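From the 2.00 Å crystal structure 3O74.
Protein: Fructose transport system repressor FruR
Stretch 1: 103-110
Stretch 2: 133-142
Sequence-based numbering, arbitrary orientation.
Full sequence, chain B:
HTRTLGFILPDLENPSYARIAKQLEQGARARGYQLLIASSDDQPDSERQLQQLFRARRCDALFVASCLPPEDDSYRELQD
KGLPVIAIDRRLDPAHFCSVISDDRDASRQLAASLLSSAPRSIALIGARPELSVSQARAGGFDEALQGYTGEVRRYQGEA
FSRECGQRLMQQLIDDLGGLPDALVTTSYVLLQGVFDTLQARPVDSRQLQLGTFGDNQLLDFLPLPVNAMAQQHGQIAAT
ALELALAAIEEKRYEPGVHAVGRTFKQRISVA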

# COMPACT_ATOMS: atom_id res chain seq x y z
N ASP B 103 -16.14 13.54 0.64
CA ASP B 103 -17.38 13.94 1.31
C ASP B 103 -17.81 12.86 2.29
O ASP B 103 -18.77 12.14 2.05
N ASP B 104 -17.10 12.78 3.41
CA ASP B 104 -17.21 11.66 4.34
C ASP B 104 -18.53 11.57 5.09
O ASP B 104 -19.06 10.47 5.30
N ARG B 105 -19.07 12.70 5.52
CA ARG B 105 -20.28 12.69 6.32
C ARG B 105 -21.44 12.06 5.54
O ARG B 105 -22.13 11.18 6.04
N ASP B 106 -21.63 12.51 4.30
CA ASP B 106 -22.69 11.98 3.46
C ASP B 106 -22.44 10.53 3.07
O ASP B 106 -23.37 9.74 2.93
N ALA B 107 -21.17 10.18 2.89
CA ALA B 107 -20.80 8.81 2.56
C ALA B 107 -21.17 7.89 3.71
O ALA B 107 -21.67 6.78 3.50
N SER B 108 -20.93 8.37 4.92
CA SER B 108 -21.22 7.61 6.13
C SER B 108 -22.72 7.45 6.34
O SER B 108 -23.20 6.41 6.80
N ARG B 109 -23.47 8.49 6.01
CA ARG B 109 -24.92 8.44 6.18
C ARG B 109 -25.51 7.38 5.26
O ARG B 109 -26.32 6.55 5.69
N GLN B 110 -25.10 7.40 3.99
CA GLN B 110 -25.58 6.42 3.03
C GLN B 110 -25.14 5.01 3.41
O GLN B 110 -25.91 4.05 3.26
N SER B 133 -11.11 15.58 12.51
CA SER B 133 -12.30 16.03 11.80
C SER B 133 -12.85 14.93 10.90
O SER B 133 -14.06 14.82 10.71
N VAL B 134 -11.96 14.13 10.33
CA VAL B 134 -12.40 13.04 9.47
C VAL B 134 -13.24 12.02 10.25
O VAL B 134 -14.26 11.53 9.75
N SER B 135 -12.83 11.73 11.47
CA SER B 135 -13.54 10.79 12.32
C SER B 135 -14.88 11.35 12.80
O SER B 135 -15.87 10.63 12.88
N GLN B 136 -14.89 12.64 13.12
CA GLN B 136 -16.12 13.29 13.57
C GLN B 136 -17.15 13.31 12.46
O GLN B 136 -18.34 13.13 12.69
N ALA B 137 -16.68 13.52 11.23
CA ALA B 137 -17.56 13.54 10.07
C ALA B 137 -18.22 12.19 9.86
O ALA B 137 -19.43 12.11 9.65
N ARG B 138 -17.42 11.12 9.92
CA ARG B 138 -17.94 9.78 9.69
C ARG B 138 -18.87 9.31 10.81
O ARG B 138 -19.91 8.70 10.56
N ALA B 139 -18.51 9.62 12.05
CA ALA B 139 -19.39 9.34 13.18
C ALA B 139 -20.65 10.19 13.08
O ALA B 139 -21.74 9.75 13.46
N GLY B 140 -20.50 11.40 12.56
CA GLY B 140 -21.62 12.32 12.41
C GLY B 140 -22.64 11.83 11.41
O GLY B 140 -23.84 11.86 11.67
N GLY B 141 -22.17 11.37 10.25
CA GLY B 141 -23.05 10.83 9.23
C GLY B 141 -23.75 9.58 9.70
O GLY B 141 -24.93 9.36 9.41
N PHE B 142 -23.02 8.76 10.45
CA PHE B 142 -23.58 7.54 11.04
C PHE B 142 -24.75 7.86 11.97
O PHE B 142 -25.80 7.23 11.89

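Helix 104-110 and helix 133-142 of the repressor run in broadly the same direction, their axes inclined by 36° and approaching to 6.9 Å. The contact buries 438 Å² in total and combines small residues and direct backbone contacts with the longer side chains of Asp 104, Arg 105 and Arg 138.

Asp 103, at the N-cap position, lies out of reach of the second helix. The packing begins with Asp 104, whose CA-to-CB bond points toward stretch 2. With chi1 at -73° (m), its carboxylate reaches the guanidinium of Arg 138, which lies edge-on to it. OD2 of Asp 104 accepts from NH2 of Arg 138 at 3.1 Å and, in a weak bond, from NE of Arg 138, also at 3.1 Å, so that a single carboxylate oxygen takes both bonds of the salt bridge. The arginine leaves its own backbone sideways, and its extended m, t, t chain brings the charged end nearer to stretch 1. Both side chains are buried, and their remaining polar atoms Asp 104 OD1 and Arg 138 NH1 find hydrogen bonds elsewhere in the structure. Apolar neighbours complete the site: CG2 of Val 134 (chi1 p) lies 3.1 Å from OD2 of Asp 104, and CB of Ala 137 lies 4.2 Å from CB of Asp 104.

Arg 105 points sideways and starts out extended, with chi1 and chi2 both t. Its guanidinium then lays one face over the backbone of Gly 140 and Gly 141, with NH2 of Arg 105 3.5 Å from CA of Gly 140. An ideal CB on Gly 140 would fall 2.5 Å from that same NH2, a clash, so the bare glycine leaves space for the group. The backbone of Arg 105 is engaged as well: its CA makes a CA-H...O contact with O of Ala 137 at 3.5 Å, and its O receives another from CA of Gly 141 at 3.3 Å.

Asp 106 points away and Ala 107 sideways, and neither touches the second helix. Ser 108 again points inward. In its t rotamer, OG of Ser 108 donates a short hydrogen bond of 2.5 Å to O of Arg 138, a carbonyl that also accepts the helical bond from N of Phe 142. CB of Phe 142 packs 3.8 Å from OG of Ser 108, although its CA-to-CB bond points away overall.

Gly 141 passes close to Arg 105, Ser 108 and Arg 109, and has no side chain to stand in the way. An ideal CB there would lie 2.0 Å from O of Arg 105 and 2.9 Å from CB of Ser 108, clashing with both. The backbones come nearest with CA of Arg 109 4.3 Å from CA of Gly 141, and CA of Arg 109 makes a third CA-H...O contact, 3.4 Å from O of Gly 141. The CA-to-CB bond of Arg 109 points sideways, and the end of its side chain (chi1 t) leads away from the interface to a salt bridge within its own helix, where NH1 of Arg 109 lies 2.8 Å from OD1 of Asp 106. Gln 110 points away from stretch 2 and does not touch it.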

# COMPACT_ATOMS: atom_id res chain seq x y z
CB ASP B 103 -18.47 14.20 0.27
CG ASP B 103 -19.75 14.74 0.89
OD1 ASP B 103 -19.79 14.95 2.12
OD2 ASP B 103 -20.72 14.97 0.13
CB ASP B 104 -16.05 11.67 5.33
CG ASP B 104 -14.74 11.26 4.70
OD1 ASP B 104 -14.77 10.67 3.60
OD2 ASP B 104 -13.69 11.53 5.31
CB ARG B 105 -20.65 14.10 6.77
CG ARG B 105 -21.84 14.15 7.69
CD ARG B 105 -22.10 15.56 8.21
NE ARG B 105 -22.01 15.62 9.66
CZ ARG B 105 -23.04 15.43 10.48
NH1 ARG B 105 -24.25 15.17 9.98
NH2 ARG B 105 -22.85 15.50 11.79
CB ASP B 106 -22.86 12.83 2.20
CG ASP B 106 -24.04 12.40 1.35
OD1 ASP B 106 -25.19 12.55 1.82
OD2 ASP B 106 -23.83 11.90 0.23
CB ALA B 107 -19.31 8.73 2.27
CB SER B 108 -20.58 8.29 7.34
OG SER B 108 -20.69 7.48 8.49
CB ARG B 109 -25.55 9.80 5.90
CG ARG B 109 -26.84 10.03 6.69
CD ARG B 109 -27.82 10.91 5.93
NE ARG B 109 -28.47 10.18 4.84
CZ ARG B 109 -28.14 10.32 3.56
NH1 ARG B 109 -27.18 11.17 3.21
NH2 ARG B 109 -28.77 9.61 2.64
CB GLN B 110 -25.04 6.74 1.63
CG GLN B 110 -25.62 7.98 0.99
CD GLN B 110 -25.31 8.04 -0.49
OE1 GLN B 110 -25.53 7.07 -1.22
NE2 GLN B 110 -24.79 9.17 -0.95
CB SER B 133 -11.99 17.28 10.96
OG SER B 133 -11.59 18.37 11.78
CB VAL B 134 -11.20 12.36 8.75
CG1 VAL B 134 -10.28 11.67 9.75
CG2 VAL B 134 -11.70 11.38 7.71
CB SER B 135 -12.69 10.40 13.53
OG SER B 135 -11.49 9.75 13.12
CB GLN B 136 -15.84 14.71 14.04
CG GLN B 136 -14.91 14.80 15.23
CD GLN B 136 -14.80 16.20 15.79
OE1 GLN B 136 -13.73 16.64 16.18
NE2 GLN B 136 -15.93 16.90 15.82
CB ALA B 137 -16.77 13.95 8.82
CB ARG B 138 -16.79 8.81 9.44
CG ARG B 138 -15.94 9.21 8.22
CD ARG B 138 -14.66 8.38 8.05
NE ARG B 138 -13.84 8.91 6.96
CZ ARG B 138 -12.67 8.40 6.58
NH1 ARG B 138 -12.18 7.33 7.19
NH2 ARG B 138 -12.01 8.95 5.58
CB ALA B 139 -18.68 9.60 14.50
CB PHE B 142 -22.47 6.77 11.78
CG PHE B 142 -22.97 5.58 12.55
CD1 PHE B 142 -23.14 4.35 11.93
CD2 PHE B 142 -23.24 5.68 13.90
CE1 PHE B 142 -23.58 3.25 12.65
CE2 PHE B 142 -23.68 4.59 14.63
CZ PHE B 142 -23.85 3.37 14.00